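Local coordinates for phosphoribosylformylglycinamidine synthase 2 (Thermus thermophilus, PDB 3VIU), which belongs to the AIR synthase-related family, carrying two pairs of N- and C-terminal domains of that family in one chain, with ADP and magnesium bound in the model, at residues 98-103 / 146-151; 141-146 / 411-416; 641-646 / 695-700; 390-395 / 702-707; 46-51 / 361-366. All blocks are in the same frame, centred on the assembly; numbering follows the deposited sequence.

Contact 1: residues 98-103 / 146-151; sequences GAATGV and AFYGNA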
# COMPACT_ATOMS: atom_id res chain seq x y z
N GLY A 98 15.82 -4.30 5.22
CA GLY A 98 14.45 -4.74 5.04
C GLY A 98 13.63 -3.75 4.23
O GLY A 98 12.98 -4.13 3.25
N ALA A 99 13.65 -2.49 4.64
CA ALA A 99 12.89 -1.45 3.96
C ALA A 99 13.39 -1.18 2.54
O ALA A 99 12.60 -1.09 1.60
CB ALA A 99 12.93 -0.16 4.78
N ALA A 100 14.70 -1.04 2.40
CA ALA A 100 15.29 -0.77 1.09
C ALA A 100 14.96 -1.89 0.11
O ALA A 100 14.67 -1.64 -1.06
CB ALA A 100 16.80 -0.62 1.23
N THR A 101 15.02 -3.12 0.60
CA THR A 101 14.73 -4.28 -0.21
C THR A 101 13.25 -4.36 -0.53
O THR A 101 12.85 -4.87 -1.57
CB THR A 101 15.20 -5.54 0.51
OG1 THR A 101 16.62 -5.62 0.40
CG2 THR A 101 14.58 -6.78 -0.10
N GLY A 102 12.43 -3.84 0.38
CA GLY A 102 11.01 -3.83 0.13
C GLY A 102 10.76 -2.90 -1.04
O GLY A 102 9.94 -3.18 -1.91
N VAL A 103 11.49 -1.79 -1.08
CA VAL A 103 11.34 -0.82 -2.16
C VAL A 103 11.84 -1.37 -3.50
O VAL A 103 11.19 -1.20 -4.53
CB VAL A 103 12.07 0.50 -1.82
CG1 VAL A 103 12.12 1.41 -3.03
CG2 VAL A 103 11.34 1.19 -0.70
N ALA A 146 14.83 5.86 1.90
CA ALA A 146 15.41 7.03 1.25
C ALA A 146 16.60 6.62 0.38
O ALA A 146 16.78 7.13 -0.73
CB ALA A 146 15.86 8.06 2.29
N PHE A 147 17.40 5.70 0.90
CA PHE A 147 18.57 5.22 0.18
C PHE A 147 18.25 4.64 -1.18
O PHE A 147 18.83 5.03 -2.19
CB PHE A 147 19.32 4.17 1.01
CG PHE A 147 20.25 3.31 0.20
CD1 PHE A 147 19.99 1.96 0.02
CD2 PHE A 147 21.39 3.86 -0.40
CE1 PHE A 147 20.84 1.15 -0.75
CE2 PHE A 147 22.25 3.07 -1.16
CZ PHE A 147 21.98 1.71 -1.34
N TYR A 148 17.32 3.70 -1.23
CA TYR A 148 16.99 3.07 -2.50
C TYR A 148 16.27 4.02 -3.45
O TYR A 148 16.68 4.17 -4.60
CB TYR A 148 16.14 1.82 -2.27
CG TYR A 148 16.31 0.81 -3.37
CD1 TYR A 148 15.68 0.97 -4.59
CD2 TYR A 148 17.18 -0.27 -3.21
CE1 TYR A 148 15.90 0.07 -5.64
CE2 TYR A 148 17.41 -1.17 -4.24
CZ TYR A 148 16.77 -0.99 -5.45
OH TYR A 148 17.02 -1.86 -6.48
N GLY A 149 15.21 4.64 -2.96
CA GLY A 149 14.43 5.55 -3.78
C GLY A 149 15.20 6.74 -4.31
O GLY A 149 15.06 7.09 -5.48
N ASN A 150 16.00 7.38 -3.47
CA ASN A 150 16.77 8.53 -3.91
C ASN A 150 17.82 8.12 -4.93
O ASN A 150 18.13 8.88 -5.85
CB ASN A 150 17.43 9.23 -2.72
CG ASN A 150 16.42 9.98 -1.86
OD1 ASN A 150 16.79 10.54 -0.83
ND2 ASN A 150 15.16 10.01 -2.29
N ALA A 151 18.37 6.93 -4.76
CA ALA A 151 19.39 6.44 -5.67
C ALA A 151 18.80 5.99 -7.01
O ALA A 151 19.43 6.17 -8.05
CB ALA A 151 20.16 5.30 -5.04
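Two helices of the first AIR synthase-related N-terminal domain lie against each other here: helix 95-112 and helix 132-152, the latter being the helix of a beta-alpha-beta crossover between the parallel neighbouring strands 116-126 and 156-163. Over segments 98-103 and 146-151 the axes approach to 8.5 Å and diverge by 35°, running roughly in the same direction. Tyr148 carries most of the contact. Its CB faces helix 95-112, 4.3 Å from Ala100 CB, and the small alanine lets the two backbones come close at this point. CG is anti to the backbone N (chi1 -152°), which carries the ring obliquely past Ala100 O and Val103. The two sides of the ring then meet different groups: CD2 passes 3.6 Å from Ala100 O, while CD1 rests 3.9 Å from Val103 CG1, both approached obliquely. Val103 CG1 is anti to its own backbone N; the valine and tyrosine side chains slide past one another in opposite directions. Farther out the ring touches Leu107 and Arg108 of the same helix, and the hydroxyl at its tip is hydrogen-bonded to Glu306 OE2, tying the buried side chain to a loop. Pro235 of helix 235-250 packs on both Tyr148 and Phe147. At the margin, Phe147 turns its ring edge to helix 95-112, with CD1 4.3 Å from Ala100 CB. Past the tyrosine, Val103 CG1 also comes within 4.5 Å of Gly149 N.

Contact 2: residues 141-146 / 411-416; sequences VVSGIA and YERYDH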
# COMPACT_ATOMS: atom_id res chain seq x y z
N VAL A 141 14.12 2.00 8.78
CA VAL A 141 13.38 1.87 7.54
C VAL A 141 13.32 3.14 6.70
O VAL A 141 13.40 3.06 5.48
CB VAL A 141 11.91 1.30 7.74
CG1 VAL A 141 11.80 0.51 9.01
CG2 VAL A 141 10.89 2.40 7.68
N VAL A 142 13.19 4.32 7.31
CA VAL A 142 13.16 5.52 6.47
C VAL A 142 14.55 5.79 5.88
O VAL A 142 14.66 6.29 4.76
CB VAL A 142 12.64 6.77 7.23
CG1 VAL A 142 11.46 6.40 8.10
CG2 VAL A 142 13.76 7.40 8.05
N SER A 143 15.61 5.46 6.61
CA SER A 143 16.96 5.65 6.09
C SER A 143 17.08 4.75 4.86
O SER A 143 17.52 5.18 3.80
CB SER A 143 18.03 5.21 7.10
OG SER A 143 18.08 6.05 8.22
N GLY A 144 16.69 3.49 5.03
CA GLY A 144 16.75 2.51 3.96
C GLY A 144 15.85 2.85 2.78
O GLY A 144 16.24 2.67 1.62
N ILE A 145 14.65 3.34 3.06
CA ILE A 145 13.71 3.71 2.01
C ILE A 145 14.28 4.87 1.20
O ILE A 145 14.23 4.88 -0.02
CB ILE A 145 12.33 4.12 2.61
CG1 ILE A 145 11.60 2.89 3.15
CG2 ILE A 145 11.48 4.81 1.54
CD1 ILE A 145 10.20 3.16 3.67
N ALA A 146 14.83 5.86 1.90
CA ALA A 146 15.41 7.03 1.25
C ALA A 146 16.60 6.62 0.38
O ALA A 146 16.78 7.13 -0.73
CB ALA A 146 15.86 8.06 2.29
N TYR A 411 9.50 12.89 4.88
CA TYR A 411 9.54 13.14 3.44
C TYR A 411 10.66 14.09 3.01
O TYR A 411 10.93 14.22 1.82
CB TYR A 411 8.18 13.65 2.96
CG TYR A 411 7.12 12.60 3.21
CD1 TYR A 411 7.15 11.38 2.53
CD2 TYR A 411 6.16 12.76 4.21
CE1 TYR A 411 6.28 10.34 2.85
CE2 TYR A 411 5.28 11.73 4.55
CZ TYR A 411 5.35 10.51 3.86
OH TYR A 411 4.53 9.47 4.22
N GLU A 412 11.30 14.74 3.97
CA GLU A 412 12.40 15.65 3.68
C GLU A 412 13.64 14.82 3.34
O GLU A 412 14.64 15.35 2.84
CB GLU A 412 12.69 16.55 4.89
CG GLU A 412 12.06 17.94 4.79
CD GLU A 412 12.14 18.71 6.11
OE1 GLU A 412 13.22 18.70 6.74
OE2 GLU A 412 11.13 19.34 6.50
N ARG A 413 13.57 13.52 3.60
CA ARG A 413 14.68 12.62 3.30
C ARG A 413 14.64 12.24 1.83
O ARG A 413 15.65 11.84 1.26
CB ARG A 413 14.58 11.34 4.14
CG ARG A 413 14.68 11.51 5.64
CD ARG A 413 16.04 12.07 6.03
NE ARG A 413 16.21 12.08 7.47
CZ ARG A 413 16.19 10.99 8.23
NH1 ARG A 413 16.00 9.81 7.68
NH2 ARG A 413 16.36 11.09 9.54
N TYR A 414 13.46 12.37 1.23
CA TYR A 414 13.28 11.99 -0.17
C TYR A 414 13.24 13.15 -1.17
O TYR A 414 12.72 14.23 -0.86
CB TYR A 414 11.98 11.18 -0.30
CG TYR A 414 11.67 10.27 0.87
CD1 TYR A 414 12.62 9.38 1.38
CD2 TYR A 414 10.40 10.27 1.46
CE1 TYR A 414 12.32 8.52 2.44
CE2 TYR A 414 10.09 9.41 2.52
CZ TYR A 414 11.05 8.54 3.00
OH TYR A 414 10.74 7.68 4.04
N ASP A 415 13.79 12.92 -2.36
CA ASP A 415 13.79 13.92 -3.42
C ASP A 415 13.29 13.32 -4.73
O ASP A 415 12.79 12.20 -4.76
CB ASP A 415 15.20 14.53 -3.60
CG ASP A 415 16.31 13.49 -3.60
OD1 ASP A 415 16.32 12.61 -4.49
OD2 ASP A 415 17.19 13.55 -2.71
N HIS A 416 13.42 14.07 -5.82
CA HIS A 416 12.98 13.64 -7.14
C HIS A 416 11.49 13.82 -7.38
O HIS A 416 10.88 13.05 -8.12
CB HIS A 416 13.33 12.17 -7.39
CG HIS A 416 14.80 11.90 -7.49
ND1 HIS A 416 15.61 12.53 -8.42
CD2 HIS A 416 15.60 11.06 -6.80
CE1 HIS A 416 16.85 12.08 -8.29
NE2 HIS A 416 16.87 11.19 -7.31
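This is a largely apolar helix-to-loop contact, in which the loop between helix 408-411 and strand 422-424 lays an aromatic ring and an arginine against one flank of helix 132-152. Tyr414 reaches farthest in. Its CG stands anti to the carbonyl carbon, though chi1 of -35° is well off a staggered value, and the end of the side chain comes nearer the helix than its CB does. Ala146 meets the ring at its edge, with CB 3.6 Å from Tyr414 CE1, and the carbonyl oxygen of Val142 also lies at that edge. Ile145 CG2 approaches Tyr414 CE1 obliquely at 3.9 Å. The contact spans a large part of the chain: helix 132-152 belongs to the first AIR synthase-related N-terminal domain, while the loop leads into strand 422-424, the outermost strand of a second six-stranded sheet with the same strand order as the first. Thr156 of strand 156-163 also touches Tyr414. The phenolic oxygen is enclosed by hydrocarbon, with Tyr414 OH 3.8 Å from Val142 CB, and has no polar partner in the model. Arg413 works nearer the surface. Bent at chi2 (-63°) and turned again at chi4 (61°), it brings NH1 to 3.3 Å from Val142 CG2, the valine branch held between its own backbone N and carbonyl carbon. Arg413 NH2 makes a salt bridge with Asp724 OD1. Leu723 of helix 708-723 packs on both Val142 and Arg413. At the base of the arginine, its CB sits 4.0 Å from Ala146 CB.

Contact 3: residues 641-646 / 695-700; sequences ATVEVR and LTVLTP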
# COMPACT_ATOMS: atom_id res chain seq x y z
N ALA A 641 -8.70 30.74 10.24
CA ALA A 641 -10.14 30.62 10.01
C ALA A 641 -10.93 31.05 11.24
O ALA A 641 -10.43 31.01 12.36
CB ALA A 641 -10.50 29.20 9.63
N THR A 642 -12.18 31.45 11.00
CA THR A 642 -13.09 31.88 12.06
C THR A 642 -14.42 31.17 11.81
O THR A 642 -15.03 31.33 10.76
CB THR A 642 -13.32 33.41 12.03
OG1 THR A 642 -12.07 34.09 12.21
CG2 THR A 642 -14.27 33.82 13.14
N VAL A 643 -14.86 30.39 12.78
CA VAL A 643 -16.09 29.63 12.62
C VAL A 643 -16.89 29.47 13.90
O VAL A 643 -16.48 29.89 14.97
CB VAL A 643 -15.76 28.21 12.11
CG1 VAL A 643 -14.95 28.27 10.82
CG2 VAL A 643 -14.99 27.45 13.17
N GLU A 644 -18.06 28.85 13.76
CA GLU A 644 -18.91 28.58 14.90
C GLU A 644 -19.30 27.11 14.92
O GLU A 644 -19.77 26.56 13.93
CB GLU A 644 -20.20 29.40 14.84
CG GLU A 644 -21.21 28.92 15.89
CD GLU A 644 -22.64 29.27 15.55
OE1 GLU A 644 -23.08 28.93 14.44
OE2 GLU A 644 -23.31 29.89 16.41
N VAL A 645 -19.12 26.46 16.06
CA VAL A 645 -19.51 25.07 16.19
C VAL A 645 -20.66 25.10 17.19
O VAL A 645 -20.49 25.54 18.33
CB VAL A 645 -18.35 24.20 16.70
CG1 VAL A 645 -17.92 24.63 18.08
CG2 VAL A 645 -18.77 22.75 16.72
N ARG A 646 -21.83 24.65 16.75
CA ARG A 646 -23.03 24.66 17.59
C ARG A 646 -23.08 23.71 18.76
O ARG A 646 -23.87 23.91 19.69
CB ARG A 646 -24.26 24.47 16.72
CG ARG A 646 -24.52 25.67 15.87
CD ARG A 646 -25.78 25.54 15.07
NE ARG A 646 -25.97 26.73 14.25
CZ ARG A 646 -26.84 26.81 13.25
NH1 ARG A 646 -27.61 25.77 12.95
NH2 ARG A 646 -26.92 27.93 12.55
N LEU A 695 -6.97 30.59 14.67
CA LEU A 695 -8.05 29.66 14.44
C LEU A 695 -8.98 30.10 15.56
O LEU A 695 -8.60 30.07 16.74
CB LEU A 695 -7.61 28.21 14.65
CG LEU A 695 -8.79 27.24 14.68
CD1 LEU A 695 -9.53 27.32 13.35
CD2 LEU A 695 -8.31 25.81 14.93
N THR A 696 -10.18 30.54 15.21
CA THR A 696 -11.15 31.02 16.19
C THR A 696 -12.45 30.22 16.07
O THR A 696 -13.04 30.13 14.99
CB THR A 696 -11.43 32.52 15.97
OG1 THR A 696 -10.20 33.24 16.09
CG2 THR A 696 -12.42 33.05 17.01
N VAL A 697 -12.90 29.66 17.19
CA VAL A 697 -14.11 28.85 17.19
C VAL A 697 -15.15 29.29 18.21
O VAL A 697 -14.93 29.21 19.42
CB VAL A 697 -13.77 27.36 17.48
CG1 VAL A 697 -15.04 26.52 17.37
CG2 VAL A 697 -12.69 26.85 16.50
N LEU A 698 -16.30 29.74 17.71
CA LEU A 698 -17.37 30.15 18.60
C LEU A 698 -18.19 28.92 18.96
O LEU A 698 -18.58 28.15 18.08
CB LEU A 698 -18.26 31.21 17.93
CG LEU A 698 -19.49 31.66 18.73
CD1 LEU A 698 -19.07 32.30 20.04
CD2 LEU A 698 -20.30 32.65 17.92
N THR A 699 -18.42 28.73 20.25
CA THR A 699 -19.23 27.62 20.75
C THR A 699 -20.31 28.26 21.60
O THR A 699 -20.21 29.43 21.97
CB THR A 699 -18.42 26.67 21.68
OG1 THR A 699 -18.02 27.39 22.85
CG2 THR A 699 -17.19 26.13 20.98
N PRO A 700 -21.37 27.50 21.94
CA PRO A 700 -22.44 28.07 22.76
C PRO A 700 -21.91 28.55 24.12
O PRO A 700 -22.58 29.32 24.82
CB PRO A 700 -23.42 26.91 22.91
CG PRO A 700 -23.19 26.10 21.67
CD PRO A 700 -21.69 26.12 21.53
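Strands 641-644 and 694-699 are parallel neighbours in the seven-stranded mixed sheet of the second AIR synthase-related C-terminal domain, running within 10° of each other. A ladder of four backbone hydrogen bonds holds them in register. Val643 gives its N-H to Thr696 O and takes one from Leu698 N on its own carbonyl; the latter bond is 2.8 Å long and nearly straight (174°). Thr696 N to Ala641 O and Val645 N to Leu698 O complete the ladder at its two ends. The buried face carries Ala641, Val643, Leu695 and Val697. There Val643 and Val697 lie side by side, CG2 to CG2 at 4.1 Å. The real tightness comes where the strands end: Val645 CG1, in the crowded position between its backbone N and carbonyl carbon (chi1 62°), presses to 3.5 Å from Val697 CG1 and 3.3 Å from Thr699 CG2. The other face, with Thr642, Glu644, Thr696 and Leu698, is the solvent side, although its side chains are spaced much like those of the buried face. Thr642 and Thr696 point the same way, OG1 of Thr642 staying 4.1 Å from CB of Thr696. The Thr696 hydroxyl is instead hydrogen-bonded to Glu705 OE1 on the next strand. Glu644, anti at chi1 and extended beyond, reaches a long salt bridge with Arg646, OE1 to NE at 3.6 Å. Beyond the last rung the chains still touch, with Pro700 CG only 3.0 Å from Arg646 O.

Contact 4: residues 390-395 / 702-707; sequences DPQEVL and GVLEWS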
# COMPACT_ATOMS: atom_id res chain seq x y z
N ASP A 390 -10.07 20.53 28.94
CA ASP A 390 -9.99 21.87 28.37
C ASP A 390 -9.65 21.77 26.89
O ASP A 390 -8.53 21.41 26.52
CB ASP A 390 -8.93 22.69 29.11
CG ASP A 390 -8.66 24.02 28.44
OD1 ASP A 390 -9.54 24.50 27.69
OD2 ASP A 390 -7.58 24.59 28.67
N PRO A 391 -10.62 22.07 26.01
CA PRO A 391 -10.36 21.99 24.56
C PRO A 391 -9.21 22.90 24.09
O PRO A 391 -8.60 22.64 23.06
CB PRO A 391 -11.71 22.34 23.93
CG PRO A 391 -12.39 23.17 24.99
CD PRO A 391 -12.01 22.47 26.27
N GLN A 392 -8.92 23.95 24.85
CA GLN A 392 -7.82 24.85 24.48
C GLN A 392 -6.55 24.03 24.45
O GLN A 392 -5.71 24.19 23.57
CB GLN A 392 -7.64 25.96 25.52
CG GLN A 392 -8.55 27.18 25.34
CD GLN A 392 -8.26 27.95 24.07
OE1 GLN A 392 -7.14 27.92 23.55
NE2 GLN A 392 -9.26 28.66 23.57
N GLU A 393 -6.43 23.12 25.41
CA GLU A 393 -5.24 22.29 25.51
C GLU A 393 -5.32 20.94 24.80
O GLU A 393 -4.30 20.40 24.39
CB GLU A 393 -4.86 22.11 26.99
CG GLU A 393 -3.40 22.43 27.26
CD GLU A 393 -2.60 21.19 27.63
OE1 GLU A 393 -1.38 21.17 27.37
OE2 GLU A 393 -3.20 20.25 28.19
N VAL A 394 -6.53 20.40 24.66
CA VAL A 394 -6.67 19.13 23.97
C VAL A 394 -6.22 19.21 22.51
O VAL A 394 -5.56 18.29 22.02
CB VAL A 394 -8.13 18.63 24.03
CG1 VAL A 394 -8.36 17.54 22.98
CG2 VAL A 394 -8.41 18.07 25.42
N LEU A 395 -6.55 20.30 21.83
CA LEU A 395 -6.15 20.44 20.43
C LEU A 395 -4.63 20.50 20.32
O LEU A 395 -4.04 19.90 19.43
CB LEU A 395 -6.77 21.70 19.81
CG LEU A 395 -6.26 22.08 18.41
CD1 LEU A 395 -6.53 20.94 17.43
CD2 LEU A 395 -6.94 23.36 17.95
N GLY A 702 -18.82 30.15 24.57
CA GLY A 702 -17.76 31.13 24.46
C GLY A 702 -16.86 30.85 23.28
O GLY A 702 -17.05 29.87 22.55
N VAL A 703 -15.85 31.69 23.10
CA VAL A 703 -14.91 31.57 22.00
C VAL A 703 -13.61 30.87 22.38
O VAL A 703 -12.96 31.22 23.36
CB VAL A 703 -14.57 32.96 21.43
CG1 VAL A 703 -13.42 32.86 20.44
CG2 VAL A 703 -15.79 33.56 20.76
N LEU A 704 -13.24 29.88 21.58
CA LEU A 704 -12.00 29.15 21.80
C LEU A 704 -11.07 29.76 20.76
O LEU A 704 -11.49 30.02 19.63
CB LEU A 704 -12.20 27.66 21.51
CG LEU A 704 -13.17 26.89 22.42
CD1 LEU A 704 -13.33 25.46 21.90
CD2 LEU A 704 -12.65 26.90 23.85
N GLU A 705 -9.81 29.99 21.12
CA GLU A 705 -8.87 30.60 20.20
C GLU A 705 -7.41 30.16 20.32
O GLU A 705 -6.89 29.97 21.42
CB GLU A 705 -8.94 32.12 20.33
CG GLU A 705 -7.95 32.86 19.46
CD GLU A 705 -8.31 34.33 19.29
OE1 GLU A 705 -9.34 34.62 18.63
OE2 GLU A 705 -7.57 35.19 19.81
N TRP A 706 -6.76 30.01 19.18
CA TRP A 706 -5.35 29.62 19.11
C TRP A 706 -4.67 30.44 18.02
O TRP A 706 -5.29 30.76 17.00
CB TRP A 706 -5.21 28.15 18.73
CG TRP A 706 -5.82 27.19 19.67
CD1 TRP A 706 -5.19 26.52 20.68
CD2 TRP A 706 -7.16 26.69 19.63
NE1 TRP A 706 -6.06 25.63 21.27
CE2 TRP A 706 -7.27 25.71 20.64
CE3 TRP A 706 -8.28 26.97 18.84
CZ2 TRP A 706 -8.45 25.01 20.88
CZ3 TRP A 706 -9.45 26.28 19.07
CH2 TRP A 706 -9.53 25.30 20.09
N SER A 707 -3.41 30.79 18.24
CA SER A 707 -2.68 31.53 17.22
C SER A 707 -2.18 30.45 16.26
O SER A 707 -2.00 29.30 16.67
CB SER A 707 -1.50 32.28 17.84
OG SER A 707 -0.58 31.37 18.44
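The indole of Trp706 packs against the first turn of helix 391-399. Its NE1 donates to Gln392 O at 2.7 Å, nearly straight (166°), with the acceptor close to the ring plane and the donor on a lone pair of the carbonyl. Leu395 CD2 sits over the centre of the six-membered ring, 3.5 Å from its centroid, in a CH-pi contact. The side-chain amide of Gln392 lies toward the rim of the opposite face, tilted 34° from the ring. At the edge, Pro391 O is 3.2 Å from Trp706 CZ2. Beside the indole, the Pro391 and Leu704 side chains cross at about a right angle, Pro391 CG 3.9 Å from Leu704 CD2. The helix start is set by Asp390, the N-cap, whose OD1 accepts from Gln392 N at 3.0 Å, above the carboxylate plane. Strand 702-707, one of the two outermost strands of its seven-stranded sheet, is placed by backbone hydrogen bonds of Leu704 and Trp706 with strand 694-699. Leu711 of helix 708-723 touches both Leu395 and Trp706. With a leucine methyl over one face, a polar amide over the other and a carbonyl oxygen at the edge, the buried indole has its N-H satisfied and its rotation probably fixed.

Contact 5: residues 46-51 / 361-366; sequences NSRPLL and AEAPTY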
# COMPACT_ATOMS: atom_id res chain seq x y z
N ASN A 46 -3.87 -20.10 3.45
CA ASN A 46 -5.02 -19.81 4.30
C ASN A 46 -5.86 -18.61 3.90
O ASN A 46 -6.95 -18.41 4.43
CB ASN A 46 -4.56 -19.63 5.74
CG ASN A 46 -3.98 -20.90 6.33
OD1 ASN A 46 -2.86 -21.31 6.01
ND2 ASN A 46 -4.76 -21.55 7.18
N SER A 47 -5.37 -17.83 2.94
CA SER A 47 -6.08 -16.63 2.51
C SER A 47 -6.80 -16.73 1.17
O SER A 47 -7.78 -16.01 0.95
CB SER A 47 -5.13 -15.43 2.46
OG SER A 47 -4.12 -15.62 1.49
N ARG A 48 -6.33 -17.59 0.27
CA ARG A 48 -6.96 -17.72 -1.04
C ARG A 48 -8.47 -17.95 -0.99
O ARG A 48 -9.23 -17.21 -1.62
CB ARG A 48 -6.29 -18.84 -1.85
CG ARG A 48 -5.28 -18.33 -2.89
CD ARG A 48 -4.10 -19.29 -3.08
NE ARG A 48 -4.50 -20.59 -3.61
CZ ARG A 48 -3.72 -21.67 -3.62
NH1 ARG A 48 -2.49 -21.62 -3.12
NH2 ARG A 48 -4.17 -22.82 -4.12
N PRO A 49 -8.94 -18.95 -0.23
CA PRO A 49 -10.38 -19.22 -0.14
C PRO A 49 -11.23 -17.99 0.20
O PRO A 49 -12.37 -17.88 -0.25
CB PRO A 49 -10.47 -20.28 0.95
CG PRO A 49 -9.18 -20.99 0.84
CD PRO A 49 -8.20 -19.86 0.65
N LEU A 50 -10.68 -17.08 0.99
CA LEU A 50 -11.40 -15.87 1.40
C LEU A 50 -11.28 -14.73 0.40
O LEU A 50 -12.21 -13.94 0.24
CB LEU A 50 -10.90 -15.40 2.77
CG LEU A 50 -11.04 -16.40 3.92
CD1 LEU A 50 -10.19 -15.96 5.09
CD2 LEU A 50 -12.50 -16.53 4.32
N LEU A 51 -10.14 -14.65 -0.27
CA LEU A 51 -9.89 -13.58 -1.24
C LEU A 51 -10.75 -13.67 -2.50
O LEU A 51 -10.86 -12.70 -3.25
CB LEU A 51 -8.40 -13.54 -1.62
CG LEU A 51 -7.47 -13.14 -0.47
CD1 LEU A 51 -6.01 -13.35 -0.86
CD2 LEU A 51 -7.72 -11.69 -0.11
N ALA A 361 2.81 -24.57 -8.40
CA ALA A 361 2.06 -23.32 -8.34
C ALA A 361 0.68 -23.40 -7.68
O ALA A 361 0.15 -22.39 -7.24
CB ALA A 361 1.91 -22.74 -9.75
N GLU A 362 0.10 -24.60 -7.63
CA GLU A 362 -1.22 -24.76 -7.04
C GLU A 362 -1.20 -25.60 -5.77
O GLU A 362 -1.58 -26.77 -5.79
CB GLU A 362 -2.18 -25.37 -8.06
CG GLU A 362 -2.45 -24.46 -9.25
CD GLU A 362 -3.46 -25.05 -10.23
OE1 GLU A 362 -4.59 -25.37 -9.79
OE2 GLU A 362 -3.12 -25.20 -11.42
N ALA A 363 -0.76 -24.98 -4.68
CA ALA A 363 -0.68 -25.64 -3.39
C ALA A 363 -2.04 -25.74 -2.70
O ALA A 363 -2.97 -25.00 -3.03
CB ALA A 363 0.30 -24.90 -2.48
N PRO A 364 -2.17 -26.65 -1.73
CA PRO A 364 -3.42 -26.85 -0.99
C PRO A 364 -3.81 -25.60 -0.22
O PRO A 364 -2.94 -24.86 0.24
CB PRO A 364 -3.09 -28.00 -0.04
CG PRO A 364 -1.93 -28.71 -0.72
CD PRO A 364 -1.12 -27.58 -1.25
N THR A 365 -5.11 -25.36 -0.09
CA THR A 365 -5.61 -24.21 0.67
C THR A 365 -6.33 -24.74 1.89
O THR A 365 -6.72 -25.91 1.93
CB THR A 365 -6.58 -23.34 -0.16
OG1 THR A 365 -7.71 -24.12 -0.56
CG2 THR A 365 -5.87 -22.78 -1.38
N TYR A 366 -6.52 -23.90 2.89
CA TYR A 366 -7.18 -24.35 4.10
C TYR A 366 -8.31 -23.43 4.56
O TYR A 366 -8.26 -22.21 4.41
CB TYR A 366 -6.15 -24.51 5.23
CG TYR A 366 -5.01 -25.45 4.90
CD1 TYR A 366 -5.25 -26.80 4.64
CD2 TYR A 366 -3.70 -24.99 4.84
CE1 TYR A 366 -4.21 -27.67 4.32
CE2 TYR A 366 -2.64 -25.85 4.52
CZ TYR A 366 -2.91 -27.19 4.27
OH TYR A 366 -1.88 -28.05 3.96
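One hydrogen bond joins the two segments. Arg48, bent at chi2 and chi3, donates from NH2 to Ala363 O at 2.7 Å; the bond is bent (142°), and the oxygen, met in its carbonyl plane, lies 24° out of the guanidinium plane. Arg48 NH1 is hydrogen-bonded to Ala43 O, so the group is held at two points. Packing adds a second kind of contact. The methyl CG2 of Thr365 rides over one face of the guanidinium, 3.2 Å from Arg48 NH2, the side chains crossing at about a right angle. Pro49 slides past the same threonine, its CG 3.6 Å from Thr365 CB. In the fold, this joins the start of helix 48-51, whose Leu51 touches the bound ADP, to the loop after helix 357-361, which itself follows strand 350-356 at the border of the seven-stranded mixed sheet of the first AIR synthase-related C-terminal domain. Flat groups form the third kind: the Asn46 amide stands at the edge of the Tyr366 ring, with 48° between the planes. Tyr366 OH is hydrogen-bonded to Glu14 OE2. Glu362 OE1, 6.2 Å from Arg48 NH2 and not in contact with it, may weakly favour the positive charge.

How the contacts relate
Contacts 1 and 2 share Ala146 and helix 132-152: contact 1 is its buried, apolar side toward helix 95-112, contact 2 its partly buried side toward a loop, and a probable hydrogen bond from His416 NE2 to Asn150 O links them. Contacts 3 and 4 adjoin at the border of one sheet, where strand 694-699 bonds to strand 702-707; the backbone ladder of contact 3 gives way to side-chain packing and an indole bond in contact 4. Contact 5, about 54 Å from contact 3 between centres and across the centre of the chain, relies on an arginine near the ADP pocket. Contact 1 is the most enclosed of the five; contacts 3 and 4 lie far out.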